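Side-chain contacts in RmpD (Hexulose-6-phosphate synthase) (Streptococcus mutans, PDB 3EXR), which belongs to the HUMPS family of TIM-barrel proteins and assembles as a pair of subunits, each a closed eight-stranded parallel barrel wrapped in helices: residues T38-L41 against E47-E50; A63-A68 against K76-R81; A92-M97 against L131-S136. One frame throughout, in Å; residues are numbered along the deposited sequence.

Interaction 1: T38-L41 against E47-E50; sequences TVCL and ELVE
Leu48 and Val49, in the first turn of helix 47-55, pack against Cys40 and Leu41 of helix 38-44. Both helices lie in the connection between strands 33-36 and 60-67 of a TIM barrel, so this short contact folds the two helical pieces of one beta-alpha-beta crossover against each other. Leu48 can be followed outward. Its CB already points at the other helix but stays 4.8 Å from Leu41 CD2, too far to touch. With CG anti to the backbone N (chi1 174°), the chain keeps going outward, and from the fork at CG the CD2 branch reaches Cys40. The leucine side chain is also covered by Leu17, Ala20 and Ile21 of helix 17-27 and by Ala36. A branched leucine thus suits a place where several elements converge, and the small cysteine leaves room for its methyl. Beside this pair, Leu41 lies at an angle across Val49, its CD2 meeting CG2 of the valine at 4.2 Å. Leu41 also packs on Leu42 of the second subunit. The tightest touch is that of Leu48 CD2, 3.6 Å from Cys40 SG and 4.4 Å from Cys40 CB.

Interaction 2: A63-A68 against K76-R81; sequences ADTKCA and KNNAVR
Ala63, on strand 60-67, sets its methyl against the side-chain amide of Asn78, on helix 71-79: CB lies 3.6 Å from Asn78 OD1 and 3.7 Å from Asn78 CG. An alanine suits this spot because a single methyl lets the helix come close. Asp64 points the other way, to the barrel interior, and is the centre of an inverse gamma turn closed by a weak bond from Thr65 N to Ala63 O. Thr65 turns back to the helix, and this branched residue presents its methyl, CG2 approaching Asn78 ND2 at 3.5 Å. Both methyls therefore lie over the same face of the amide, which chi2 of -82° turns to the strand. Asparagine fits here because it offers that flat face for van der Waals packing while ND2 donates to Val74 O, one turn back in its own helix, a bond that should help to hold the rotation of the amide. Lys66 curls back so that NZ comes up to the two-oxygen edge of the Asp64 carboxylate, nearly in its plane, 2.8 Å from both OD1 and OD2, using the syn lone pair of OD1. Its NZ is also bonded to Thr38 OG1. In the barrel, the contact seats helix 71-79 on the outside of the strand that precedes it, within the beta-alpha-beta unit completed by strand 85-89, while Val49 of helix 47-55 flanks Asn78 and Met86 of strand 85-89 lies beside Thr65.

Interaction 3: A92-M97 against L131-S136; sequences ATIPTM and LDAGIS
Met97 and Ile135 meet where the flat carbonyl group of Met97 turns one face to an isoleucine methyl. Ile135 CD1 stands about 3.5 Å above the plane of CA, C and O, 3.6 Å from Met97 O, and on the same side of that plane as the methionine CB. The carbonyl group thus offers its face, not its edge, to the methyl. In the TIM barrel the contact joins the start of helix 94-107 to the end of helix 124-132 and the turn leading into strand 137-141, two neighbouring helices of the outer layer.

The isoleucine reaches this place because its CG1 branch lies anti to the carbonyl carbon (chi1 -65°) and runs out nearly extended, putting CD1 at the tip. Its touch on Met97 CB, 3.4 Å, is tighter than usual for two carbons. Beyond CB the methionine is extended and leads away from Ile135, and its side chain also packs on Val116 and Trp130; a long, unbranched, flexible chain suits a place among several partners.

Ala133 supplies the second half of the contact. Its small side chain lets the helix end approach Ile94 closely, and Gly134, with a phi of 85°, turns the chain out of the helix in a Schellman motif, so that Ala133 and Ile135 both face helix 94-107. Thr93 is the N-cap of that helix, and Met97 N bonds to its carbonyl. Just beyond, Arg101 of the same helix donates from NE to Ala133 O, a polar link between this helix and the turn. At the other end of the contact both branches of Ile94 come up to one methyl from the same side: Ala133 CB lies 4.1 Å from Ile94 CG2 and 4.2 Å from Ile94 CD1.

In the fold
The three contacts follow one another along the chain, each closing before the next opens. Interactions 1 and 3 join helices or helix ends of the barrel's outer layer; interaction 2 joins a helix to a barrel strand. Interactions 1 and 2 are neighbours, with centres about 9 Å apart: helix 47-55 is followed in the chain by strand 60-67, Glu50 pairs with Arg81 in a salt bridge, and Thr38 OG1 probably bonds to Asp64 O. Interaction 3 has its centre about 15 Å from interaction 2 and about 23 Å from interaction 1; its Ala92 packs on Cys67 and Ala68. The first two contacts thus lie where the barrel meets the second subunit, whereas the third joins parts of one chain only.

Interaction 1: T38-L41 against E47-E50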
ATOM      1  N   THR A  38      -1.833  -0.239  -7.870  1.00  7.87           N
ATOM      2  CA  THR A  38      -2.385  -0.100  -6.515  1.00  7.55           C
ATOM      3  C   THR A  38      -3.635   0.774  -6.505  1.00  7.78           C
ATOM      4  O   THR A  38      -4.610   0.458  -5.822  1.00  8.13           O
ATOM      5  CB  THR A  38      -1.368   0.541  -5.562  1.00  7.95           C
ATOM      6  OG1 THR A  38      -0.064  -0.016  -5.785  1.00  8.69           O
ATOM      7  CG2 THR A  38      -1.758   0.281  -4.126  1.00  7.78           C
ATOM      8  N   VAL A  39      -3.610   1.886  -7.246  1.00  7.56           N
ATOM      9  CA  VAL A  39      -4.780   2.770  -7.287  1.00  8.29           C
ATOM     10  C   VAL A  39      -6.030   1.992  -7.735  1.00  7.08           C
ATOM     11  O   VAL A  39      -7.137   2.205  -7.243  1.00  6.98           O
ATOM     12  CB  VAL A  39      -4.537   3.963  -8.252  1.00  8.24           C
ATOM     13  CG1 VAL A  39      -5.845   4.713  -8.484  1.00  7.98           C
ATOM     14  CG2 VAL A  39      -3.438   4.880  -7.700  1.00  9.56           C
ATOM     15  N   CYS A  40      -5.842   1.115  -8.709  1.00  8.30           N
ATOM     16  CA  CYS A  40      -6.927   0.334  -9.269  1.00  6.99           C
ATOM     17  C   CYS A  40      -7.383  -0.758  -8.304  1.00  7.41           C
ATOM     18  O   CYS A  40      -8.578  -0.910  -8.061  1.00  6.92           O
ATOM     19  CB  CYS A  40      -6.520  -0.283 -10.608  1.00  7.63           C
ATOM     20  SG  CYS A  40      -7.966  -0.790 -11.548  1.00 10.12           S
ATOM     21  N   LEU A  41      -6.434  -1.515  -7.754  1.00  6.80           N
ATOM     22  CA  LEU A  41      -6.792  -2.548  -6.799  1.00  7.07           C
ATOM     23  C   LEU A  41      -7.530  -1.999  -5.578  1.00  7.29           C
ATOM     24  O   LEU A  41      -8.501  -2.601  -5.105  1.00  8.01           O
ATOM     25  CB  LEU A  41      -5.570  -3.355  -6.377  1.00  7.70           C
ATOM     26  CG  LEU A  41      -4.945  -4.228  -7.478  1.00  7.93           C
ATOM     27  CD1 LEU A  41      -3.677  -4.803  -6.942  1.00  7.34           C
ATOM     28  CD2 LEU A  41      -5.921  -5.348  -7.884  1.00  7.49           C
ATOM     29  N   GLU A  47     -10.612  -9.122  -7.998  1.00  8.31           N
ATOM     30  CA  GLU A  47     -11.234  -9.845  -9.099  1.00  8.99           C
ATOM     31  C   GLU A  47     -10.596  -9.413 -10.445  1.00  9.14           C
ATOM     32  O   GLU A  47     -10.463 -10.205 -11.358  1.00  9.15           O
ATOM     33  CB  GLU A  47     -12.758  -9.750  -9.103  1.00  9.14           C
ATOM     34  CG  GLU A  47     -13.395 -10.609 -10.193  1.00 10.39           C
ATOM     35  CD  GLU A  47     -14.910 -10.694 -10.144  1.00 11.59           C
ATOM     36  OE1 GLU A  47     -15.579  -9.751  -9.670  1.00 14.20           O
ATOM     37  OE2 GLU A  47     -15.430 -11.711 -10.649  1.00 14.28           O
ATOM     38  N   LEU A  48     -10.155  -8.168 -10.516  1.00  9.30           N
ATOM     39  CA  LEU A  48      -9.447  -7.674 -11.693  1.00  8.85           C
ATOM     40  C   LEU A  48      -8.288  -8.592 -12.073  1.00  8.50           C
ATOM     41  O   LEU A  48      -8.057  -8.853 -13.276  1.00  7.84           O
ATOM     42  CB  LEU A  48      -8.939  -6.245 -11.459  1.00  9.44           C
ATOM     43  CG  LEU A  48      -8.043  -5.634 -12.554  1.00 10.31           C
ATOM     44  CD1 LEU A  48      -8.766  -5.509 -13.869  1.00 12.51           C
ATOM     45  CD2 LEU A  48      -7.515  -4.280 -12.125  1.00 11.72           C
ATOM     46  N   VAL A  49      -7.556  -9.079 -11.072  1.00  8.97           N
ATOM     47  CA  VAL A  49      -6.404  -9.949 -11.357  1.00  8.43           C
ATOM     48  C   VAL A  49      -6.858 -11.194 -12.126  1.00  8.51           C
ATOM     49  O   VAL A  49      -6.236 -11.611 -13.090  1.00  8.13           O
ATOM     50  CB  VAL A  49      -5.652 -10.360 -10.062  1.00  8.31           C
ATOM     51  CG1 VAL A  49      -4.549 -11.357 -10.353  1.00  9.13           C
ATOM     52  CG2 VAL A  49      -5.072  -9.127  -9.379  1.00  9.42           C
ATOM     53  N   GLU A  50      -7.953 -11.774 -11.662  1.00  8.42           N
ATOM     54  CA  GLU A  50      -8.536 -12.956 -12.296  1.00  9.14           C
ATOM     55  C   GLU A  50      -9.065 -12.683 -13.726  1.00  9.33           C
ATOM     56  O   GLU A  50      -8.898 -13.502 -14.629  1.00 10.16           O
ATOM     57  CB  GLU A  50      -9.630 -13.527 -11.394  1.00  9.95           C
ATOM     58  CG  GLU A  50     -10.127 -14.895 -11.804  1.00 10.96           C
ATOM     59  CD  GLU A  50     -10.975 -15.597 -10.743  1.00 14.50           C
ATOM     60  OE1 GLU A  50     -10.872 -15.255  -9.561  1.00 16.25           O
ATOM     61  OE2 GLU A  50     -11.716 -16.535 -11.116  1.00 15.70           O
TER

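Interaction 2: A63-A68 against K76-R81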
ATOM      1  N   ALA A  63       0.208  -8.143  -9.378  1.00  7.31           N
ATOM      2  CA  ALA A  63      -0.740  -7.525  -8.429  1.00  7.56           C
ATOM      3  C   ALA A  63       0.080  -6.504  -7.627  1.00  7.56           C
ATOM      4  O   ALA A  63       0.861  -6.862  -6.740  1.00  7.82           O
ATOM      5  CB  ALA A  63      -1.351  -8.569  -7.522  1.00  8.26           C
ATOM      6  N   ASP A  64      -0.135  -5.223  -7.913  1.00  7.24           N
ATOM      7  CA  ASP A  64       0.660  -4.156  -7.306  1.00  7.72           C
ATOM      8  C   ASP A  64      -0.008  -3.724  -6.006  1.00  7.38           C
ATOM      9  O   ASP A  64      -0.590  -2.663  -5.934  1.00  7.96           O
ATOM     10  CB  ASP A  64       0.793  -3.017  -8.312  1.00  8.33           C
ATOM     11  CG  ASP A  64       1.583  -1.833  -7.806  1.00  9.52           C
ATOM     12  OD1 ASP A  64       2.402  -1.939  -6.881  1.00  9.41           O
ATOM     13  OD2 ASP A  64       1.396  -0.722  -8.354  1.00 11.76           O
ATOM     14  N   THR A  65       0.107  -4.558  -4.974  1.00  7.19           N
ATOM     15  CA  THR A  65      -0.542  -4.252  -3.697  1.00  7.66           C
ATOM     16  C   THR A  65       0.295  -3.361  -2.776  1.00  8.05           C
ATOM     17  O   THR A  65      -0.218  -2.829  -1.800  1.00  8.79           O
ATOM     18  CB  THR A  65      -0.852  -5.524  -2.900  1.00  7.66           C
ATOM     19  OG1 THR A  65       0.361  -6.240  -2.667  1.00 10.27           O
ATOM     20  CG2 THR A  65      -1.741  -6.447  -3.682  1.00  8.60           C
ATOM     21  N   LYS A  66       1.593  -3.224  -3.053  1.00  8.60           N
ATOM     22  CA  LYS A  66       2.500  -2.456  -2.194  1.00  8.95           C
ATOM     23  C   LYS A  66       2.301  -2.888  -0.744  1.00  9.54           C
ATOM     24  O   LYS A  66       2.231  -2.071   0.188  1.00  9.06           O
ATOM     25  CB  LYS A  66       2.305  -0.956  -2.396  1.00  9.26           C
ATOM     26  CG  LYS A  66       2.779  -0.514  -3.784  1.00  9.48           C
ATOM     27  CD  LYS A  66       2.753   0.996  -3.975  1.00 11.43           C
ATOM     28  CE  LYS A  66       3.393   1.445  -5.296  1.00 12.14           C
ATOM     29  NZ  LYS A  66       2.753   0.852  -6.527  1.00 12.37           N
ATOM     30  N   CYS A  67       2.190  -4.205  -0.589  1.00  9.77           N
ATOM     31  CA  CYS A  67       1.916  -4.839   0.700  1.00 10.52           C
ATOM     32  C   CYS A  67       2.913  -4.454   1.788  1.00 10.70           C
ATOM     33  O   CYS A  67       4.131  -4.543   1.594  1.00 10.59           O
ATOM     34  CB  CYS A  67       1.880  -6.346   0.510  1.00 10.95           C
ATOM     35  SG  CYS A  67       1.752  -7.270   1.998  1.00 13.58           S
ATOM     36  N   ALA A  68       2.373  -3.989   2.916  1.00 10.20           N
ATOM     37  CA  ALA A  68       3.182  -3.575   4.072  1.00 10.60           C
ATOM     38  C   ALA A  68       3.116  -4.545   5.244  1.00 10.55           C
ATOM     39  O   ALA A  68       3.999  -4.501   6.097  1.00 10.11           O
ATOM     40  CB  ALA A  68       2.761  -2.193   4.560  1.00 10.49           C
ATOM     41  N   LYS A  76      -1.348 -14.698  -0.767  1.00  9.80           N
ATOM     42  CA  LYS A  76      -2.314 -15.771  -1.065  1.00  9.99           C
ATOM     43  C   LYS A  76      -3.554 -15.251  -1.770  1.00  9.46           C
ATOM     44  O   LYS A  76      -4.000 -15.840  -2.756  1.00  9.77           O
ATOM     45  CB  LYS A  76      -2.708 -16.575   0.173  1.00 11.33           C
ATOM     46  CG  LYS A  76      -3.602 -17.774  -0.149  1.00 13.83           C
ATOM     47  CD  LYS A  76      -4.159 -18.442   1.095  1.00 19.40           C
ATOM     48  CE  LYS A  76      -4.651 -19.860   0.781  1.00 23.12           C
ATOM     49  NZ  LYS A  76      -5.194 -20.498   2.028  1.00 25.61           N
ATOM     50  N   ASN A  77      -4.120 -14.150  -1.283  1.00  8.84           N
ATOM     51  CA  ASN A  77      -5.312 -13.594  -1.908  1.00  9.04           C
ATOM     52  C   ASN A  77      -5.157 -13.251  -3.370  1.00  9.01           C
ATOM     53  O   ASN A  77      -6.085 -13.458  -4.145  1.00  9.72           O
ATOM     54  CB  ASN A  77      -5.822 -12.360  -1.172  1.00  8.37           C
ATOM     55  CG  ASN A  77      -6.481 -12.689   0.185  1.00  8.72           C
ATOM     56  OD1 ASN A  77      -6.802 -13.852   0.475  1.00 10.76           O
ATOM     57  ND2 ASN A  77      -6.700 -11.650   1.000  1.00  9.71           N
ATOM     58  N   ASN A  78      -3.992 -12.714  -3.750  1.00  8.96           N
ATOM     59  CA  ASN A  78      -3.753 -12.362  -5.144  1.00  9.05           C
ATOM     60  C   ASN A  78      -3.220 -13.513  -5.973  1.00  9.08           C
ATOM     61  O   ASN A  78      -3.510 -13.554  -7.154  1.00  9.26           O
ATOM     62  CB  ASN A  78      -2.845 -11.142  -5.240  1.00  8.12           C
ATOM     63  CG  ASN A  78      -3.556  -9.887  -4.823  1.00  9.83           C
ATOM     64  OD1 ASN A  78      -4.275  -9.288  -5.614  1.00 10.77           O
ATOM     65  ND2 ASN A  78      -3.406  -9.518  -3.557  1.00  9.07           N
ATOM     66  N   ALA A  79      -2.500 -14.453  -5.364  1.00  9.49           N
ATOM     67  CA  ALA A  79      -2.013 -15.650  -6.073  1.00  9.88           C
ATOM     68  C   ALA A  79      -3.176 -16.553  -6.473  1.00  9.74           C
ATOM     69  O   ALA A  79      -3.176 -17.131  -7.562  1.00 10.73           O
ATOM     70  CB  ALA A  79      -1.032 -16.424  -5.208  1.00 10.14           C
ATOM     71  N   VAL A  80      -4.189 -16.681  -5.615  1.00  9.62           N
ATOM     72  CA  VAL A  80      -5.331 -17.515  -5.990  1.00 10.35           C
ATOM     73  C   VAL A  80      -6.127 -16.909  -7.147  1.00  9.46           C
ATOM     74  O   VAL A  80      -6.811 -17.629  -7.852  1.00 11.03           O
ATOM     75  CB  VAL A  80      -6.254 -17.842  -4.795  1.00 10.91           C
ATOM     76  CG1 VAL A  80      -5.494 -18.591  -3.712  1.00 11.83           C
ATOM     77  CG2 VAL A  80      -6.921 -16.602  -4.250  1.00 13.51           C
ATOM     78  N   ARG A  81      -6.018 -15.588  -7.350  1.00  8.96           N
ATOM     79  CA  ARG A  81      -6.665 -14.886  -8.479  1.00  8.85           C
ATOM     80  C   ARG A  81      -5.866 -15.081  -9.769  1.00  9.17           C
ATOM     81  O   ARG A  81      -6.357 -14.789 -10.851  1.00 11.02           O
ATOM     82  CB  ARG A  81      -6.773 -13.383  -8.178  1.00  8.63           C
ATOM     83  CG  ARG A  81      -7.780 -12.985  -7.109  1.00  8.59           C
ATOM     84  CD  ARG A  81      -9.188 -13.148  -7.589  1.00  8.99           C
ATOM     85  NE  ARG A  81     -10.144 -12.515  -6.688  1.00 10.85           N
ATOM     86  CZ  ARG A  81     -11.462 -12.622  -6.816  1.00 12.76           C
ATOM     87  NH1 ARG A  81     -11.977 -13.381  -7.762  1.00 11.19           N
ATOM     88  NH2 ARG A  81     -12.272 -11.978  -5.984  1.00 11.50           N
TER

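Interaction 3: A92-M97 against L131-S136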
ATOM      1  N   ALA A  92       7.854  -2.736   4.437  1.00 12.97           N
ATOM      2  CA  ALA A  92       7.498  -4.030   4.976  1.00 12.19           C
ATOM      3  C   ALA A  92       8.712  -4.708   5.616  1.00 12.05           C
ATOM      4  O   ALA A  92       9.825  -4.639   5.102  1.00 12.83           O
ATOM      5  CB  ALA A  92       6.928  -4.919   3.879  1.00 12.17           C
ATOM      6  N   THR A  93       8.500  -5.350   6.745  1.00 12.14           N
ATOM      7  CA  THR A  93       9.589  -6.044   7.415  1.00 12.51           C
ATOM      8  C   THR A  93       9.996  -7.300   6.662  1.00 12.62           C
ATOM      9  O   THR A  93       9.262  -7.788   5.795  1.00 12.76           O
ATOM     10  CB  THR A  93       9.176  -6.450   8.817  1.00 12.81           C
ATOM     11  OG1 THR A  93       8.134  -7.425   8.717  1.00 12.78           O
ATOM     12  CG2 THR A  93       8.676  -5.226   9.600  1.00 13.02           C
ATOM     13  N   ILE A  94      11.164  -7.830   7.012  1.00 13.57           N
ATOM     14  CA  ILE A  94      11.661  -9.069   6.430  1.00 13.43           C
ATOM     15  C   ILE A  94      10.693 -10.239   6.705  1.00 13.21           C
ATOM     16  O   ILE A  94      10.365 -10.963   5.782  1.00 13.29           O
ATOM     17  CB  ILE A  94      13.134  -9.364   6.902  1.00 13.30           C
ATOM     18  CG1 ILE A  94      14.105  -8.358   6.267  1.00 14.89           C
ATOM     19  CG2 ILE A  94      13.528 -10.801   6.573  1.00 14.24           C
ATOM     20  CD1 ILE A  94      14.168  -8.421   4.768  1.00 15.42           C
ATOM     21  N   PRO A  95      10.196 -10.420   7.945  1.00 13.68           N
ATOM     22  CA  PRO A  95       9.171 -11.471   8.127  1.00 13.38           C
ATOM     23  C   PRO A  95       7.927 -11.327   7.227  1.00 12.74           C
ATOM     24  O   PRO A  95       7.457 -12.316   6.661  1.00 11.74           O
ATOM     25  CB  PRO A  95       8.830 -11.376   9.616  1.00 14.05           C
ATOM     26  CG  PRO A  95      10.073 -10.800  10.238  1.00 14.16           C
ATOM     27  CD  PRO A  95      10.573  -9.812   9.240  1.00 13.82           C
ATOM     28  N   THR A  96       7.439 -10.106   7.066  1.00 12.23           N
ATOM     29  CA  THR A  96       6.301  -9.865   6.169  1.00 11.74           C
ATOM     30  C   THR A  96       6.654 -10.242   4.711  1.00 11.34           C
ATOM     31  O   THR A  96       5.879 -10.917   4.007  1.00 10.65           O
ATOM     32  CB  THR A  96       5.890  -8.400   6.241  1.00 11.38           C
ATOM     33  OG1 THR A  96       5.309  -8.125   7.520  1.00 11.64           O
ATOM     34  CG2 THR A  96       4.866  -8.056   5.165  1.00 10.85           C
ATOM     35  N   MET A  97       7.824  -9.792   4.242  1.00 11.55           N
ATOM     36  CA  MET A  97       8.252 -10.120   2.866  1.00 12.13           C
ATOM     37  C   MET A  97       8.466 -11.625   2.667  1.00 12.22           C
ATOM     38  O   MET A  97       8.059 -12.176   1.650  1.00 11.92           O
ATOM     39  CB  MET A  97       9.514  -9.366   2.462  1.00 12.47           C
ATOM     40  CG  MET A  97       9.342  -7.856   2.337  1.00 12.08           C
ATOM     41  SD  MET A  97      10.858  -7.172   1.701  1.00 13.81           S
ATOM     42  CE  MET A  97      10.464  -5.409   1.581  1.00 11.94           C
ATOM     43  N   LEU A 131      17.521  -9.520  -0.489  1.00 12.16           N
ATOM     44  CA  LEU A 131      18.161 -10.599  -1.253  1.00 13.56           C
ATOM     45  C   LEU A 131      18.322 -11.852  -0.390  1.00 14.61           C
ATOM     46  O   LEU A 131      18.030 -12.967  -0.827  1.00 14.90           O
ATOM     47  CB  LEU A 131      19.538 -10.157  -1.772  1.00 13.40           C
ATOM     48  CG  LEU A 131      19.537  -9.089  -2.875  1.00 13.45           C
ATOM     49  CD1 LEU A 131      20.933  -8.535  -3.078  1.00 14.53           C
ATOM     50  CD2 LEU A 131      18.997  -9.577  -4.219  1.00 12.09           C
ATOM     51  N   ASP A 132      18.773 -11.638   0.841  1.00 15.46           N
ATOM     52  CA  ASP A 132      19.018 -12.755   1.776  1.00 15.83           C
ATOM     53  C   ASP A 132      17.733 -13.479   2.101  1.00 15.85           C
ATOM     54  O   ASP A 132      17.760 -14.676   2.400  1.00 16.75           O
ATOM     55  CB  ASP A 132      19.648 -12.261   3.074  1.00 16.47           C
ATOM     56  CG  ASP A 132      21.066 -11.767   2.895  1.00 17.41           C
ATOM     57  OD1 ASP A 132      21.686 -12.028   1.840  1.00 17.96           O
ATOM     58  OD2 ASP A 132      21.579 -11.097   3.818  1.00 19.95           O
ATOM     59  N   ALA A 133      16.619 -12.730   2.043  1.00 14.64           N
ATOM     60  CA  ALA A 133      15.273 -13.275   2.281  1.00 14.41           C
ATOM     61  C   ALA A 133      14.667 -13.922   1.031  1.00 14.50           C
ATOM     62  O   ALA A 133      13.513 -14.373   1.071  1.00 14.79           O
ATOM     63  CB  ALA A 133      14.334 -12.184   2.843  1.00 14.25           C
ATOM     64  N   GLY A 134      15.447 -13.982  -0.056  1.00 14.27           N
ATOM     65  CA  GLY A 134      15.075 -14.627  -1.321  1.00 13.80           C
ATOM     66  C   GLY A 134      14.284 -13.755  -2.281  1.00 12.85           C
ATOM     67  O   GLY A 134      13.672 -14.240  -3.201  1.00 13.42           O
ATOM     68  N   ILE A 135      14.318 -12.454  -2.051  1.00 12.80           N
ATOM     69  CA  ILE A 135      13.622 -11.487  -2.889  1.00 13.20           C
ATOM     70  C   ILE A 135      14.629 -10.673  -3.713  1.00 12.56           C
ATOM     71  O   ILE A 135      15.476  -9.931  -3.182  1.00 13.10           O
ATOM     72  CB  ILE A 135      12.703 -10.610  -2.013  1.00 13.65           C
ATOM     73  CG1 ILE A 135      11.607 -11.511  -1.400  1.00 16.01           C
ATOM     74  CG2 ILE A 135      12.092  -9.433  -2.824  1.00 13.38           C
ATOM     75  CD1 ILE A 135      10.866 -10.945  -0.245  1.00 18.24           C
ATOM     76  N   SER A 136      14.503 -10.786  -5.027  1.00 11.21           N
ATOM     77  CA  SER A 136      15.546 -10.268  -5.918  1.00 11.09           C
ATOM     78  C   SER A 136      15.023  -9.455  -7.070  1.00 10.23           C
ATOM     79  O   SER A 136      15.674  -9.363  -8.092  1.00 11.09           O
ATOM     80  CB  SER A 136      16.445 -11.409  -6.409  1.00 11.33           C
ATOM     81  OG  SER A 136      15.738 -12.332  -7.196  1.00 11.32           O
TER